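Long-range contacts in coenzyme Q-binding protein COQ10 START domain-containing protein (Thermus thermophilus, PDB 2D4R), which is of unknown function but, as a putative member of the START-domain superfamily related to COQ10, probably binds a lipid or another hydrophobic ligand: residues 3-11 against 128-139; 13-21 against 93-102. All coordinates share one frame; numbering follows the deposited sequence.

Contact 1 of 2, residues 3-11 against 128-139; sequences EVRAERYIP and QENVESLLKGLE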
loop_
_atom_site.group_PDB
_atom_site.type_symbol
_atom_site.label_atom_id
_atom_site.label_comp_id
_atom_site.label_asym_id
_atom_site.label_seq_id
_atom_site.Cartn_x
_atom_site.Cartn_y
_atom_site.Cartn_z
ATOM N N GLU A 3 12.066 7.103 -3.358
ATOM C CA GLU A 3 11.414 5.795 -3.365
ATOM C C GLU A 3 11.658 5.023 -2.074
ATOM O O GLU A 3 12.681 5.191 -1.422
ATOM C CB GLU A 3 11.911 4.972 -4.553
ATOM C CG GLU A 3 11.327 3.576 -4.646
ATOM C CD GLU A 3 12.278 2.595 -5.320
ATOM O OE1 GLU A 3 12.013 2.214 -6.483
ATOM O OE2 GLU A 3 13.288 2.203 -4.689
ATOM N N VAL A 4 10.698 4.185 -1.712
ATOM C CA VAL A 4 10.785 3.303 -0.552
ATOM C C VAL A 4 10.349 1.909 -1.008
ATOM O O VAL A 4 9.586 1.775 -1.954
ATOM C CB VAL A 4 9.855 3.804 0.587
ATOM C CG1 VAL A 4 9.588 2.698 1.577
ATOM C CG2 VAL A 4 10.499 4.972 1.308
ATOM N N ARG A 5 10.848 0.869 -0.362
ATOM C CA ARG A 5 10.353 -0.470 -0.649
ATOM C C ARG A 5 10.415 -1.344 0.580
ATOM O O ARG A 5 11.399 -1.325 1.320
ATOM C CB ARG A 5 11.164 -1.108 -1.765
ATOM C CG ARG A 5 12.640 -1.082 -1.522
ATOM C CD ARG A 5 13.093 -2.421 -1.007
ATOM N NE ARG A 5 12.621 -3.509 -1.858
ATOM C CZ ARG A 5 12.897 -4.789 -1.633
ATOM N NH1 ARG A 5 12.436 -5.732 -2.446
ATOM N NH2 ARG A 5 13.639 -5.116 -0.583
ATOM N N ALA A 6 9.347 -2.099 0.798
ATOM C CA ALA A 6 9.278 -3.022 1.910
ATOM C C ALA A 6 9.113 -4.419 1.335
ATOM O O ALA A 6 8.584 -4.586 0.232
ATOM C CB ALA A 6 8.103 -2.672 2.801
ATOM N N GLU A 7 9.571 -5.413 2.091
ATOM C CA GLU A 7 9.577 -6.809 1.665
ATOM C C GLU A 7 9.141 -7.633 2.868
ATOM O O GLU A 7 9.610 -7.407 3.981
ATOM C CB GLU A 7 10.997 -7.201 1.242
ATOM C CG GLU A 7 11.129 -8.484 0.444
ATOM C CD GLU A 7 12.527 -8.658 -0.130
ATOM O OE1 GLU A 7 13.481 -8.821 0.662
ATOM O OE2 GLU A 7 12.675 -8.625 -1.372
ATOM N N ARG A 8 8.236 -8.580 2.659
ATOM C CA ARG A 8 7.723 -9.344 3.781
ATOM C C ARG A 8 7.274 -10.739 3.351
ATOM O O ARG A 8 6.614 -10.902 2.309
ATOM C CB ARG A 8 6.563 -8.584 4.431
ATOM C CG ARG A 8 6.102 -9.139 5.767
ATOM C CD ARG A 8 5.215 -8.132 6.464
ATOM N NE ARG A 8 4.703 -8.606 7.742
ATOM C CZ ARG A 8 5.353 -8.490 8.894
ATOM N NH1 ARG A 8 4.806 -8.943 10.016
ATOM N NH2 ARG A 8 6.555 -7.930 8.923
ATOM N N TYR A 9 7.638 -11.739 4.155
ATOM C CA TYR A 9 7.243 -13.120 3.895
ATOM C C TYR A 9 5.929 -13.452 4.595
ATOM O O TYR A 9 5.787 -13.229 5.799
ATOM C CB TYR A 9 8.327 -14.092 4.372
ATOM C CG TYR A 9 7.887 -15.531 4.293
ATOM C CD1 TYR A 9 7.867 -16.202 3.070
ATOM C CD2 TYR A 9 7.415 -16.202 5.427
ATOM C CE1 TYR A 9 7.379 -17.501 2.973
ATOM C CE2 TYR A 9 6.928 -17.506 5.340
ATOM C CZ TYR A 9 6.909 -18.147 4.107
ATOM O OH TYR A 9 6.391 -19.415 3.995
ATOM N N ILE A 10 4.971 -13.983 3.840
ATOM C CA ILE A 10 3.690 -14.380 4.418
ATOM C C ILE A 10 3.383 -15.864 4.182
ATOM O O ILE A 10 3.361 -16.340 3.052
ATOM C CB ILE A 10 2.546 -13.509 3.857
ATOM C CG1 ILE A 10 2.732 -12.063 4.344
ATOM C CG2 ILE A 10 1.190 -14.053 4.301
ATOM C CD1 ILE A 10 1.722 -11.065 3.794
ATOM N N PRO A 11 3.151 -16.615 5.265
ATOM C CA PRO A 11 2.849 -18.049 5.174
ATOM C C PRO A 11 1.477 -18.370 4.569
ATOM O O PRO A 11 0.537 -18.710 5.280
ATOM C CB PRO A 11 2.973 -18.529 6.615
ATOM C CG PRO A 11 2.728 -17.310 7.438
ATOM C CD PRO A 11 3.278 -16.165 6.662
ATOM N N GLN A 128 8.863 4.825 4.852
ATOM C CA GLN A 128 9.363 3.462 4.965
ATOM C C GLN A 128 8.527 2.713 5.980
ATOM O O GLN A 128 8.194 1.556 5.782
ATOM C CB GLN A 128 10.833 3.447 5.401
ATOM C CG GLN A 128 11.822 3.404 4.258
ATOM C CD GLN A 128 11.804 2.080 3.537
ATOM O OE1 GLN A 128 12.165 1.991 2.365
ATOM N NE2 GLN A 128 11.378 1.039 4.233
ATOM N N GLU A 129 8.193 3.381 7.073
ATOM C CA GLU A 129 7.418 2.751 8.113
ATOM C C GLU A 129 6.034 2.449 7.561
ATOM O O GLU A 129 5.484 1.362 7.788
ATOM C CB GLU A 129 7.326 3.665 9.330
ATOM C CG GLU A 129 8.666 3.930 10.012
ATOM C CD GLU A 129 9.385 2.655 10.437
ATOM O OE1 GLU A 129 10.263 2.182 9.680
ATOM O OE2 GLU A 129 9.075 2.129 11.530
ATOM N N ASN A 130 5.484 3.398 6.806
ATOM C CA ASN A 130 4.144 3.231 6.273
ATOM C C ASN A 130 3.999 2.001 5.389
ATOM O O ASN A 130 3.048 1.237 5.561
ATOM C CB ASN A 130 3.699 4.487 5.522
ATOM C CG ASN A 130 3.061 5.524 6.446
ATOM O OD1 ASN A 130 3.718 6.060 7.345
ATOM N ND2 ASN A 130 1.772 5.805 6.230
ATOM N N VAL A 131 4.931 1.782 4.465
ATOM C CA VAL A 131 4.835 0.599 3.602
ATOM C C VAL A 131 5.204 -0.714 4.291
ATOM O O VAL A 131 4.658 -1.761 3.955
ATOM C CB VAL A 131 5.697 0.724 2.320
ATOM C CG1 VAL A 131 5.215 1.882 1.488
ATOM C CG2 VAL A 131 7.150 0.869 2.676
ATOM N N GLU A 132 6.128 -0.659 5.245
ATOM C CA GLU A 132 6.424 -1.817 6.083
ATOM C C GLU A 132 5.179 -2.230 6.870
ATOM O O GLU A 132 4.889 -3.424 7.016
ATOM C CB GLU A 132 7.562 -1.488 7.052
ATOM C CG GLU A 132 8.951 -1.637 6.463
ATOM C CD GLU A 132 10.029 -1.106 7.391
ATOM O OE1 GLU A 132 11.177 -0.934 6.932
ATOM O OE2 GLU A 132 9.727 -0.854 8.578
ATOM N N SER A 133 4.439 -1.236 7.360
ATOM C CA SER A 133 3.227 -1.489 8.139
ATOM C C SER A 133 2.063 -1.940 7.267
ATOM O O SER A 133 1.226 -2.726 7.701
ATOM C CB SER A 133 2.806 -0.235 8.903
ATOM O OG SER A 133 2.200 0.700 8.030
ATOM N N LEU A 134 2.001 -1.435 6.040
ATOM C CA LEU A 134 0.965 -1.893 5.126
ATOM C C LEU A 134 1.133 -3.389 4.917
ATOM O O LEU A 134 0.156 -4.112 4.751
ATOM C CB LEU A 134 1.036 -1.146 3.781
ATOM C CG LEU A 134 0.430 0.269 3.727
ATOM C CD1 LEU A 134 0.420 0.780 2.299
ATOM C CD2 LEU A 134 -0.994 0.253 4.264
ATOM N N LEU A 135 2.376 -3.854 4.958
ATOM C CA LEU A 135 2.669 -5.265 4.703
ATOM C C LEU A 135 2.500 -6.151 5.937
ATOM O O LEU A 135 2.107 -7.308 5.832
ATOM C CB LEU A 135 4.092 -5.423 4.179
ATOM C CG LEU A 135 4.391 -4.951 2.765
ATOM C CD1 LEU A 135 5.743 -5.531 2.354
ATOM C CD2 LEU A 135 3.307 -5.407 1.814
ATOM N N LYS A 136 2.812 -5.607 7.104
ATOM C CA LYS A 136 2.602 -6.337 8.344
ATOM C C LYS A 136 1.099 -6.439 8.598
ATOM O O LYS A 136 0.615 -7.429 9.140
ATOM C CB LYS A 136 3.303 -5.611 9.502
ATOM C CG LYS A 136 3.249 -6.340 10.833
ATOM C CD LYS A 136 2.033 -5.908 11.648
ATOM C CE LYS A 136 2.098 -6.490 13.042
ATOM N NZ LYS A 136 3.432 -6.238 13.649
ATOM N N GLY A 137 0.365 -5.409 8.189
ATOM C CA GLY A 137 -1.080 -5.456 8.271
ATOM C C GLY A 137 -1.677 -6.482 7.319
ATOM O O GLY A 137 -2.704 -7.081 7.626
ATOM N N LEU A 138 -1.048 -6.690 6.166
ATOM C CA LEU A 138 -1.523 -7.716 5.230
ATOM C C LEU A 138 -1.252 -9.112 5.798
ATOM O O LEU A 138 -2.075 -10.015 5.642
ATOM C CB LEU A 138 -0.868 -7.549 3.839
ATOM C CG LEU A 138 -0.945 -8.730 2.854
ATOM C CD1 LEU A 138 -2.396 -9.105 2.622
ATOM C CD2 LEU A 138 -0.274 -8.375 1.530
ATOM N N GLU A 139 -0.117 -9.269 6.478
ATOM C CA GLU A 139 0.209 -10.502 7.198
ATOM C C GLU A 139 -0.930 -10.849 8.134
ATOM O O GLU A 139 -1.362 -12.000 8.222
ATOM C CB GLU A 139 1.479 -10.311 8.028
ATOM C CG GLU A 139 2.659 -11.156 7.606
ATOM C CD GLU A 139 2.836 -12.394 8.464
ATOM O OE1 GLU A 139 3.960 -12.632 8.955
ATOM O OE2 GLU A 139 1.851 -13.136 8.642
HETATM O O HOH W 1 7.011 -5.528 6.781
#
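Ala-6 sits at the apolar centre, its CB 3.7 Å from Val-131 CG2 and equally near Leu-135 CD1, with the aliphatic start of Glu-132 completing the seat. This is the helix-grip fold of the START and Bet v 1-like families, in which a long C-terminal helix packs on an antiparallel sheet; here helix 120-144 runs beside the outermost strand 3-10, the short segments inclined by 27° with their axes 7.4 Å apart. Every second residue of the strand, Val-4, Ala-6, Arg-8 and Ile-10, points toward the helix, and Trp-91 of strand 86-95 touches Leu-135 and Leu-138 from the sheet. Val-131 holds CG2 between its backbone N and carbonyl carbon, which places that methyl against both Val-4 CG1 and Ala-6 CB. Further along, Ile-10 meets Leu-138 at about a right angle, CD1 lying 3.7 Å from Leu-138 CG, while the Ile-10 and Glu-139 side chains run past one another in opposite senses, with Ile-10 CG1 3.4 Å from Glu-139 CG.

The polar edge begins at Gln-128, whose bent chain brings OE1 to the backbone N of Arg-5 at 3.2 Å, a hydrogen bond of 147° whose acceptor is less surely placed. Farther on, Arg-8 has CG opposite its backbone N (chi1 -169°) and an extended chain to NE that carries CD to 3.3 Å from Leu-135 O and the guanidinium over the helix. Lys-136 CG covers one face of that group near its rim. Glu-139 OE1 lies 3.9 Å from Arg-8 NH1, a long salt bridge well out of the guanidinium plane, hence a pairing of charges without a directed N-H. At Arg-8 NH2, the other terminal nitrogen, a water accepts a hydrogen bond and donates one to Glu-132 O at 3.0 Å.

Contact 2 of 2, residues 13-21 against 93-102; sequences PPERVYRLA and FLPEGEGTRV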
loop_
_atom_site.group_PDB
_atom_site.type_symbol
_atom_site.label_atom_id
_atom_site.label_comp_id
_atom_site.label_asym_id
_atom_site.label_seq_id
_atom_site.Cartn_x
_atom_site.Cartn_y
_atom_site.Cartn_z
ATOM N N PRO A 13 -0.236 -19.261 0.194
ATOM C CA PRO A 13 0.023 -19.225 -1.246
ATOM C C PRO A 13 -0.193 -17.859 -1.867
ATOM O O PRO A 13 -1.157 -17.161 -1.554
ATOM C CB PRO A 13 -0.928 -20.274 -1.819
ATOM C CG PRO A 13 -1.999 -20.400 -0.812
ATOM C CD PRO A 13 -1.360 -20.151 0.525
ATOM N N PRO A 14 0.706 -17.472 -2.778
ATOM C CA PRO A 14 0.667 -16.189 -3.482
ATOM C C PRO A 14 -0.722 -15.778 -3.941
ATOM O O PRO A 14 -1.109 -14.624 -3.807
ATOM C CB PRO A 14 1.630 -16.390 -4.654
ATOM C CG PRO A 14 2.577 -17.454 -4.178
ATOM C CD PRO A 14 1.752 -18.365 -3.312
ATOM N N GLU A 15 -1.474 -16.721 -4.487
ATOM C CA GLU A 15 -2.786 -16.387 -5.021
ATOM C C GLU A 15 -3.696 -15.899 -3.899
ATOM O O GLU A 15 -4.520 -15.004 -4.097
ATOM C CB GLU A 15 -3.419 -17.599 -5.710
ATOM C CG GLU A 15 -4.785 -17.278 -6.324
ATOM C CD GLU A 15 -4.997 -17.907 -7.692
ATOM O OE1 GLU A 15 -4.588 -19.076 -7.890
ATOM O OE2 GLU A 15 -5.581 -17.231 -8.569
ATOM N N ARG A 16 -3.540 -16.492 -2.719
ATOM C CA ARG A 16 -4.382 -16.146 -1.585
ATOM C C ARG A 16 -3.955 -14.796 -1.011
ATOM O O ARG A 16 -4.793 -13.949 -0.731
ATOM C CB ARG A 16 -4.293 -17.232 -0.511
ATOM C CG ARG A 16 -5.203 -17.023 0.707
ATOM C CD ARG A 16 -5.137 -18.250 1.637
ATOM N NE ARG A 16 -5.271 -19.487 0.869
ATOM C CZ ARG A 16 -4.792 -20.671 1.238
ATOM N NH1 ARG A 16 -4.982 -21.724 0.460
ATOM N NH2 ARG A 16 -4.129 -20.812 2.381
ATOM N N VAL A 17 -2.651 -14.596 -0.850
ATOM C CA VAL A 17 -2.137 -13.325 -0.355
ATOM C C VAL A 17 -2.511 -12.201 -1.327
ATOM O O VAL A 17 -2.922 -11.117 -0.915
ATOM C CB VAL A 17 -0.593 -13.379 -0.177
ATOM C CG1 VAL A 17 -0.067 -12.052 0.394
ATOM C CG2 VAL A 17 -0.219 -14.544 0.750
ATOM N N TYR A 18 -2.396 -12.480 -2.620
ATOM C CA TYR A 18 -2.748 -11.510 -3.633
ATOM C C TYR A 18 -4.220 -11.127 -3.515
ATOM O O TYR A 18 -4.554 -9.945 -3.545
ATOM C CB TYR A 18 -2.452 -12.082 -5.020
ATOM C CG TYR A 18 -3.027 -11.284 -6.171
ATOM C CD1 TYR A 18 -4.237 -11.644 -6.755
ATOM C CD2 TYR A 18 -2.349 -10.186 -6.693
ATOM C CE1 TYR A 18 -4.755 -10.932 -7.834
ATOM C CE2 TYR A 18 -2.858 -9.469 -7.767
ATOM C CZ TYR A 18 -4.057 -9.846 -8.333
ATOM O OH TYR A 18 -4.562 -9.142 -9.400
ATOM N N ARG A 19 -5.102 -12.117 -3.375
ATOM C CA ARG A 19 -6.550 -11.844 -3.367
ATOM C C ARG A 19 -6.988 -11.068 -2.131
ATOM O O ARG A 19 -7.873 -10.228 -2.202
ATOM C CB ARG A 19 -7.365 -13.139 -3.449
ATOM C CG ARG A 19 -7.907 -13.481 -4.844
ATOM C CD ARG A 19 -8.869 -12.405 -5.382
ATOM N NE ARG A 19 -10.263 -12.859 -5.466
ATOM C CZ ARG A 19 -11.247 -12.183 -6.064
ATOM N NH1 ARG A 19 -12.478 -12.682 -6.083
ATOM N NH2 ARG A 19 -11.007 -11.014 -6.645
ATOM N N LEU A 20 -6.362 -11.362 -1.000
ATOM C CA LEU A 20 -6.654 -10.660 0.238
ATOM C C LEU A 20 -6.148 -9.222 0.238
ATOM O O LEU A 20 -6.714 -8.361 0.913
ATOM C CB LEU A 20 -6.044 -11.411 1.415
ATOM C CG LEU A 20 -6.751 -12.715 1.749
ATOM C CD1 LEU A 20 -5.908 -13.519 2.727
ATOM C CD2 LEU A 20 -8.130 -12.390 2.324
ATOM N N ALA A 21 -5.086 -8.954 -0.514
ATOM C CA ALA A 21 -4.588 -7.584 -0.635
ATOM C C ALA A 21 -5.461 -6.772 -1.591
ATOM O O ALA A 21 -5.529 -5.546 -1.507
ATOM C CB ALA A 21 -3.164 -7.595 -1.119
ATOM N N PHE A 93 3.658 -10.313 -5.729
ATOM C CA PHE A 93 3.522 -11.436 -4.827
ATOM C C PHE A 93 4.271 -12.613 -5.418
ATOM O O PHE A 93 3.858 -13.211 -6.409
ATOM C CB PHE A 93 2.039 -11.751 -4.619
ATOM C CG PHE A 93 1.240 -10.566 -4.134
ATOM C CD1 PHE A 93 0.966 -9.499 -4.991
ATOM C CD2 PHE A 93 0.788 -10.500 -2.818
ATOM C CE1 PHE A 93 0.262 -8.391 -4.542
ATOM C CE2 PHE A 93 0.084 -9.395 -2.363
ATOM C CZ PHE A 93 -0.180 -8.333 -3.226
ATOM N N LEU A 94 5.395 -12.928 -4.798
ATOM C CA LEU A 94 6.325 -13.895 -5.356
ATOM C C LEU A 94 6.299 -15.200 -4.568
ATOM O O LEU A 94 6.140 -15.189 -3.344
ATOM C CB LEU A 94 7.741 -13.321 -5.323
ATOM C CG LEU A 94 7.936 -11.912 -5.890
ATOM C CD1 LEU A 94 9.344 -11.417 -5.540
ATOM C CD2 LEU A 94 7.721 -11.926 -7.398
ATOM N N PRO A 95 6.467 -16.339 -5.260
ATOM C CA PRO A 95 6.459 -17.624 -4.558
ATOM C C PRO A 95 7.729 -17.764 -3.741
ATOM O O PRO A 95 8.823 -17.573 -4.258
ATOM C CB PRO A 95 6.374 -18.653 -5.685
ATOM C CG PRO A 95 6.948 -17.960 -6.862
ATOM C CD PRO A 95 6.583 -16.510 -6.718
ATOM N N GLU A 96 7.567 -18.067 -2.458
ATOM C CA GLU A 96 8.685 -18.385 -1.581
ATOM C C GLU A 96 8.266 -19.538 -0.666
ATOM O O GLU A 96 7.831 -19.319 0.462
ATOM C CB GLU A 96 9.058 -17.164 -0.748
ATOM C CG GLU A 96 10.257 -17.374 0.166
ATOM C CD GLU A 96 10.852 -16.060 0.623
ATOM O OE1 GLU A 96 10.761 -15.762 1.829
ATOM O OE2 GLU A 96 11.404 -15.322 -0.226
ATOM N N GLY A 97 8.395 -20.765 -1.165
ATOM C CA GLY A 97 7.846 -21.912 -0.462
ATOM C C GLY A 97 6.353 -22.009 -0.703
ATOM O O GLY A 97 5.849 -21.453 -1.676
ATOM N N GLU A 98 5.636 -22.706 0.175
ATOM C CA GLU A 98 4.175 -22.693 0.133
ATOM C C GLU A 98 3.694 -21.322 0.573
ATOM O O GLU A 98 2.542 -21.152 0.979
ATOM C CB GLU A 98 3.585 -23.749 1.072
ATOM C CG GLU A 98 3.884 -25.181 0.686
ATOM C CD GLU A 98 4.113 -26.051 1.898
ATOM O OE1 GLU A 98 3.971 -27.288 1.778
ATOM O OE2 GLU A 98 4.436 -25.494 2.972
ATOM N N GLY A 99 4.597 -20.352 0.509
ATOM C CA GLY A 99 4.317 -19.040 1.054
ATOM C C GLY A 99 4.629 -17.957 0.052
ATOM O O GLY A 99 4.972 -18.239 -1.091
ATOM N N THR A 100 4.521 -16.714 0.499
ATOM C CA THR A 100 4.591 -15.568 -0.386
ATOM C C THR A 100 5.626 -14.546 0.070
ATOM O O THR A 100 5.607 -14.092 1.209
ATOM C CB THR A 100 3.222 -14.873 -0.458
ATOM O OG1 THR A 100 2.229 -15.831 -0.829
ATOM C CG2 THR A 100 3.242 -13.752 -1.484
ATOM N N ARG A 101 6.533 -14.177 -0.825
ATOM C CA ARG A 101 7.348 -12.999 -0.587
ATOM C C ARG A 101 6.658 -11.798 -1.233
ATOM O O ARG A 101 6.616 -11.670 -2.467
ATOM C CB ARG A 101 8.743 -13.186 -1.177
ATOM C CG ARG A 101 9.641 -11.982 -0.953
ATOM C CD ARG A 101 10.954 -12.368 -0.315
ATOM N NE ARG A 101 11.286 -11.478 0.791
ATOM C CZ ARG A 101 11.163 -11.801 2.075
ATOM N NH1 ARG A 101 11.488 -10.923 3.019
ATOM N NH2 ARG A 101 10.726 -13.007 2.421
ATOM N N VAL A 102 6.100 -10.929 -0.394
ATOM C CA VAL A 102 5.413 -9.746 -0.882
ATOM C C VAL A 102 6.379 -8.571 -0.957
ATOM O O VAL A 102 7.079 -8.263 0.015
ATOM C CB VAL A 102 4.212 -9.381 0.024
ATOM C CG1 VAL A 102 3.507 -8.144 -0.507
ATOM C CG2 VAL A 102 3.225 -10.539 0.064
#
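Tyr-18 turns the edge of its ring toward the face of Phe-93 in a T-shaped stack, with centroids 5.5 Å apart and planes at 89°. The same residue also lays its CA over that face, 3.9 Å from the centroid and 17° off the normal, a CH-pi contact that brings the helix backbone down on the ring. Val-17 CG1 instead approaches the Phe-93 edge near the ring plane, 3.7 Å from CD2, and Ala-21 CB comes obliquely to CZ. Replacing Phe-93 by an alanine would probably open a gap under the helix and leave the Tyr-18 edge without its aromatic partner. Tyr-18 OH is hydrogen-bonded to Asp-70 OD2.

The contact seats the short helix 14-22 of the helix-grip fold against the hairpin formed by strands 86-95 and 100-109; the axis of residues 14-21 runs at 169° to that of residues 93-95, nearly antiparallel. Val-17 has CG1 opposite its backbone N, which directs this methyl against both Phe-93 CD2 and Val-102 CG2, while CG2 meets Thr-100 tip to tip. Thr-100 OG1 hydrogen-bonds Ala-12 O and lies 3.0 Å from Pro-14 N, a proline nitrogen with no hydrogen to give. At the helix start, where Pro-13 occupies the N-cap, the Pro-14 ring crosses Thr-100 obliquely and reaches Pro-95 CA with CG at 3.9 Å.

The centres of contacts 1 and 2 lie 13 Å apart, and both rest on one antiparallel sheet, in which strand 100-109 separates strand 3-10 from strand 86-95. In sequence the segments run 3-11, 13-21, 93-102, 128-139, and both halves of contact 2 lie between those of contact 1. The two meet directly through the sheet: Ile-10 N to Thr-100 O, at 2.7 Å, is a probable hydrogen bond. Val-17 touches both Ile-10 and Leu-138, joining the short helix to the strand and the long helix. Contact 1 packs the C-terminal helix on the edge strand and contact 2 packs the short helix on the neighbouring hairpin, an arrangement consistent with the helix-grip architecture of START-like proteins.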